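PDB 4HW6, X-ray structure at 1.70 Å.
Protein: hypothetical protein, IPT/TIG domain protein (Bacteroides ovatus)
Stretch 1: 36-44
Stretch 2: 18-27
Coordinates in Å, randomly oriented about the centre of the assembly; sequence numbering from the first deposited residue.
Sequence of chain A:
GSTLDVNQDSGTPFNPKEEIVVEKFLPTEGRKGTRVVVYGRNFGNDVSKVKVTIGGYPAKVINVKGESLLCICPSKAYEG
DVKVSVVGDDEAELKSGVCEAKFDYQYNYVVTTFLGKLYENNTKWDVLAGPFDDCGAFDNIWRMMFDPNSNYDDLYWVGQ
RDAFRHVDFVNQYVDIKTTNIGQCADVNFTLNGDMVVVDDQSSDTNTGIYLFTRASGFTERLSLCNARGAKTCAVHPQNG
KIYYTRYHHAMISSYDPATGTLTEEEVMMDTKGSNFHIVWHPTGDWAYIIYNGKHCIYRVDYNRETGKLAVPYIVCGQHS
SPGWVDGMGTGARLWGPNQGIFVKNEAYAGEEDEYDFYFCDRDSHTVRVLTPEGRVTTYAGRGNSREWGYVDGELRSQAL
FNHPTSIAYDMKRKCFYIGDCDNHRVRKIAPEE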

# COMPACT_ATOMS: atom_id res chain seq x y z
N VAL A 36 -5.37 -14.14 -28.88
CA VAL A 36 -6.74 -14.58 -28.72
C VAL A 36 -7.42 -14.60 -30.08
O VAL A 36 -7.40 -13.60 -30.81
CB VAL A 36 -7.52 -13.64 -27.80
CG1 VAL A 36 -8.93 -14.16 -27.60
CG2 VAL A 36 -6.80 -13.49 -26.47
N VAL A 37 -8.04 -15.73 -30.41
CA VAL A 37 -8.88 -15.82 -31.59
C VAL A 37 -10.32 -15.56 -31.17
O VAL A 37 -10.84 -16.23 -30.27
CB VAL A 37 -8.74 -17.18 -32.31
CG1 VAL A 37 -9.65 -17.22 -33.54
CG2 VAL A 37 -7.29 -17.40 -32.69
N VAL A 38 -10.95 -14.56 -31.79
CA VAL A 38 -12.35 -14.23 -31.52
C VAL A 38 -13.19 -14.74 -32.69
O VAL A 38 -12.81 -14.56 -33.85
CB VAL A 38 -12.50 -12.70 -31.30
CG1 VAL A 38 -13.96 -12.33 -31.04
CG2 VAL A 38 -11.58 -12.25 -30.16
N TYR A 39 -14.32 -15.41 -32.39
CA TYR A 39 -15.15 -16.05 -33.42
C TYR A 39 -16.51 -15.38 -33.41
O TYR A 39 -17.00 -14.96 -32.36
CB TYR A 39 -15.35 -17.55 -33.13
CG TYR A 39 -14.09 -18.38 -33.15
CD1 TYR A 39 -13.65 -18.98 -34.32
CD2 TYR A 39 -13.36 -18.57 -31.99
CE1 TYR A 39 -12.49 -19.75 -34.34
CE2 TYR A 39 -12.21 -19.33 -32.00
CZ TYR A 39 -11.77 -19.92 -33.17
OH TYR A 39 -10.61 -20.68 -33.12
N GLY A 40 -17.14 -15.29 -34.57
CA GLY A 40 -18.48 -14.75 -34.65
C GLY A 40 -18.91 -14.49 -36.07
O GLY A 40 -18.58 -15.27 -36.97
N ARG A 41 -19.66 -13.41 -36.28
CA ARG A 41 -20.14 -13.07 -37.63
C ARG A 41 -19.91 -11.61 -37.98
O ARG A 41 -20.07 -10.73 -37.13
CB ARG A 41 -21.65 -13.35 -37.79
CG ARG A 41 -22.15 -14.70 -37.27
CD ARG A 41 -22.94 -15.44 -38.34
NE ARG A 41 -22.03 -16.11 -39.28
CZ ARG A 41 -22.39 -16.68 -40.42
NH1 ARG A 41 -21.46 -17.26 -41.19
NH2 ARG A 41 -23.66 -16.68 -40.82
N ASN A 42 -19.58 -11.36 -39.24
CA ASN A 42 -19.61 -10.02 -39.85
C ASN A 42 -18.49 -9.10 -39.36
O ASN A 42 -18.70 -7.91 -39.15
CB ASN A 42 -21.00 -9.37 -39.66
CG ASN A 42 -21.28 -8.26 -40.67
OD1 ASN A 42 -20.76 -8.26 -41.78
ND2 ASN A 42 -22.11 -7.31 -40.27
N PHE A 43 -17.30 -9.68 -39.21
CA PHE A 43 -16.10 -8.93 -38.83
C PHE A 43 -15.44 -8.26 -40.03
O PHE A 43 -14.55 -7.40 -39.86
CB PHE A 43 -15.05 -9.85 -38.17
CG PHE A 43 -15.49 -10.51 -36.88
CD1 PHE A 43 -16.63 -10.13 -36.20
CD2 PHE A 43 -14.71 -11.53 -36.34
CE1 PHE A 43 -16.99 -10.75 -35.01
CE2 PHE A 43 -15.06 -12.15 -35.15
CZ PHE A 43 -16.22 -11.77 -34.49
N GLY A 44 -15.85 -8.66 -41.23
CA GLY A 44 -15.29 -8.12 -42.46
C GLY A 44 -13.95 -8.77 -42.76
O GLY A 44 -13.55 -9.70 -42.07
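Stretch 2, residues 18-27: EEIVVEKFLP

Stretch 2 runs as a strand from Val21 to Leu26 alongside strand 36-41, antiparallel to it, with 147° between the two N-to-C directions and 4.5 Å between the axes at closest approach. Register pairs Val37 with Leu26, Val38 with Phe25 and Tyr39 with Lys24, then slips by one residue, so that Gly40 faces Val22 and Arg41 faces Val21. At the far end Val37 N donates to Leu26 O and Leu26 N to Val37 O, both 2.8 Å; Tyr39 N reaches Lys24 O at 2.8 Å, and Arg41 N reaches Val21 O at 2.9 Å, with Val21 N returning to Arg41 O at 3.2 Å. The slip is a beta bulge at Glu23, whose phi/psi of -84/-49 departs from extended geometry. Tyr39 O consequently accepts twice, from Glu23 N at 2.8 Å and, weakly, from Lys24 N at 3.3 Å.

Gly40 supplies the hollow beside this bulge: its CA lies 3.2 Å from Val21 O, and a CB there would come within 1.9 Å of that same oxygen. On the face carrying Val38, Val22 and Phe25, Val38 CG1 packs 3.5 Å from Val22 CG1, while Val38 CG2 lies 4.2 Å from Phe25 CB. Two residues after Arg41, the Phe43 side chain leaves its backbone sideways, but its ring comes nearer to stretch 2, its CE1 3.4 Å from Val21 O and, at the ring edge, 3.8 Å from Ile20 CG2. The other face carries Tyr39, whose CD2 is 3.8 Å from Lys24 CG and whose CE2 is 4.0 Å from Leu26 CD1, so the ring spans two alternate side chains. After Arg41, the CA-to-CB bond of Asn42 points toward the loop that leads into Val21: its ND2 lies 2.9 Å from Glu18 O, and its CB 3.5 Å from Glu19 O. A cis peptide precedes Pro27, whose CD lies 4.2 Å from Val36 CA.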

# COMPACT_ATOMS: atom_id res chain seq x y z
N GLU A 18 -26.17 -6.23 -41.47
CA GLU A 18 -26.17 -7.27 -40.44
C GLU A 18 -25.43 -6.82 -39.20
O GLU A 18 -24.51 -6.01 -39.27
CB GLU A 18 -25.48 -8.53 -40.96
CG GLU A 18 -26.18 -9.21 -42.13
CD GLU A 18 -25.56 -10.56 -42.46
OE1 GLU A 18 -24.44 -10.87 -41.97
OE2 GLU A 18 -26.21 -11.34 -43.20
N GLU A 19 -25.83 -7.37 -38.05
CA GLU A 19 -25.16 -7.08 -36.79
C GLU A 19 -23.81 -7.79 -36.72
O GLU A 19 -23.58 -8.79 -37.41
CB GLU A 19 -26.04 -7.50 -35.60
CG GLU A 19 -27.36 -6.75 -35.49
CD GLU A 19 -27.18 -5.24 -35.50
OE1 GLU A 19 -26.53 -4.70 -34.58
OE2 GLU A 19 -27.70 -4.57 -36.43
N ILE A 20 -22.91 -7.26 -35.90
CA ILE A 20 -21.70 -8.00 -35.56
C ILE A 20 -22.03 -8.89 -34.37
O ILE A 20 -22.53 -8.42 -33.34
CB ILE A 20 -20.53 -7.06 -35.26
CG1 ILE A 20 -20.09 -6.36 -36.54
CG2 ILE A 20 -19.37 -7.83 -34.64
CD1 ILE A 20 -19.06 -5.26 -36.31
N VAL A 21 -21.78 -10.19 -34.51
CA VAL A 21 -22.03 -11.15 -33.45
C VAL A 21 -20.68 -11.66 -32.97
O VAL A 21 -19.83 -12.03 -33.77
CB VAL A 21 -22.87 -12.34 -33.93
CG1 VAL A 21 -23.21 -13.25 -32.76
CG2 VAL A 21 -24.14 -11.84 -34.62
N VAL A 22 -20.45 -11.60 -31.66
CA VAL A 22 -19.24 -12.15 -31.09
C VAL A 22 -19.70 -13.40 -30.33
O VAL A 22 -20.36 -13.29 -29.29
CB VAL A 22 -18.52 -11.13 -30.19
CG1 VAL A 22 -17.15 -11.67 -29.77
CG2 VAL A 22 -18.37 -9.78 -30.91
N GLU A 23 -19.40 -14.57 -30.89
CA GLU A 23 -19.91 -15.84 -30.36
C GLU A 23 -19.04 -16.34 -29.23
O GLU A 23 -19.53 -16.72 -28.17
CB GLU A 23 -19.96 -16.91 -31.46
N LYS A 24 -17.73 -16.37 -29.45
CA LYS A 24 -16.81 -16.94 -28.46
C LYS A 24 -15.38 -16.55 -28.79
O LYS A 24 -15.13 -15.93 -29.81
CB LYS A 24 -16.92 -18.47 -28.44
CG LYS A 24 -16.36 -19.17 -29.68
CD LYS A 24 -16.24 -20.67 -29.48
CE LYS A 24 -15.85 -21.35 -30.79
NZ LYS A 24 -15.56 -22.81 -30.64
N PHE A 25 -14.46 -16.93 -27.92
CA PHE A 25 -13.04 -16.63 -28.10
C PHE A 25 -12.20 -17.76 -27.50
O PHE A 25 -12.63 -18.44 -26.56
CB PHE A 25 -12.68 -15.29 -27.44
CG PHE A 25 -13.33 -15.09 -26.10
CD1 PHE A 25 -12.74 -15.56 -24.94
CD2 PHE A 25 -14.54 -14.41 -26.00
CE1 PHE A 25 -13.35 -15.39 -23.70
CE2 PHE A 25 -15.15 -14.22 -24.76
CZ PHE A 25 -14.56 -14.72 -23.62
N LEU A 26 -11.01 -17.98 -28.06
CA LEU A 26 -10.08 -18.99 -27.53
C LEU A 26 -8.65 -18.42 -27.52
O LEU A 26 -8.23 -17.79 -28.49
CB LEU A 26 -10.15 -20.29 -28.35
CG LEU A 26 -11.47 -21.10 -28.26
CD1 LEU A 26 -11.51 -22.19 -29.32
CD2 LEU A 26 -11.68 -21.71 -26.88
N PRO A 27 -7.92 -18.61 -26.41
CA PRO A 27 -8.33 -19.27 -25.16
C PRO A 27 -9.35 -18.41 -24.38
O PRO A 27 -9.53 -17.23 -24.69
CB PRO A 27 -7.01 -19.42 -24.39
CG PRO A 27 -6.11 -18.35 -24.93
CD PRO A 27 -6.54 -18.10 -26.35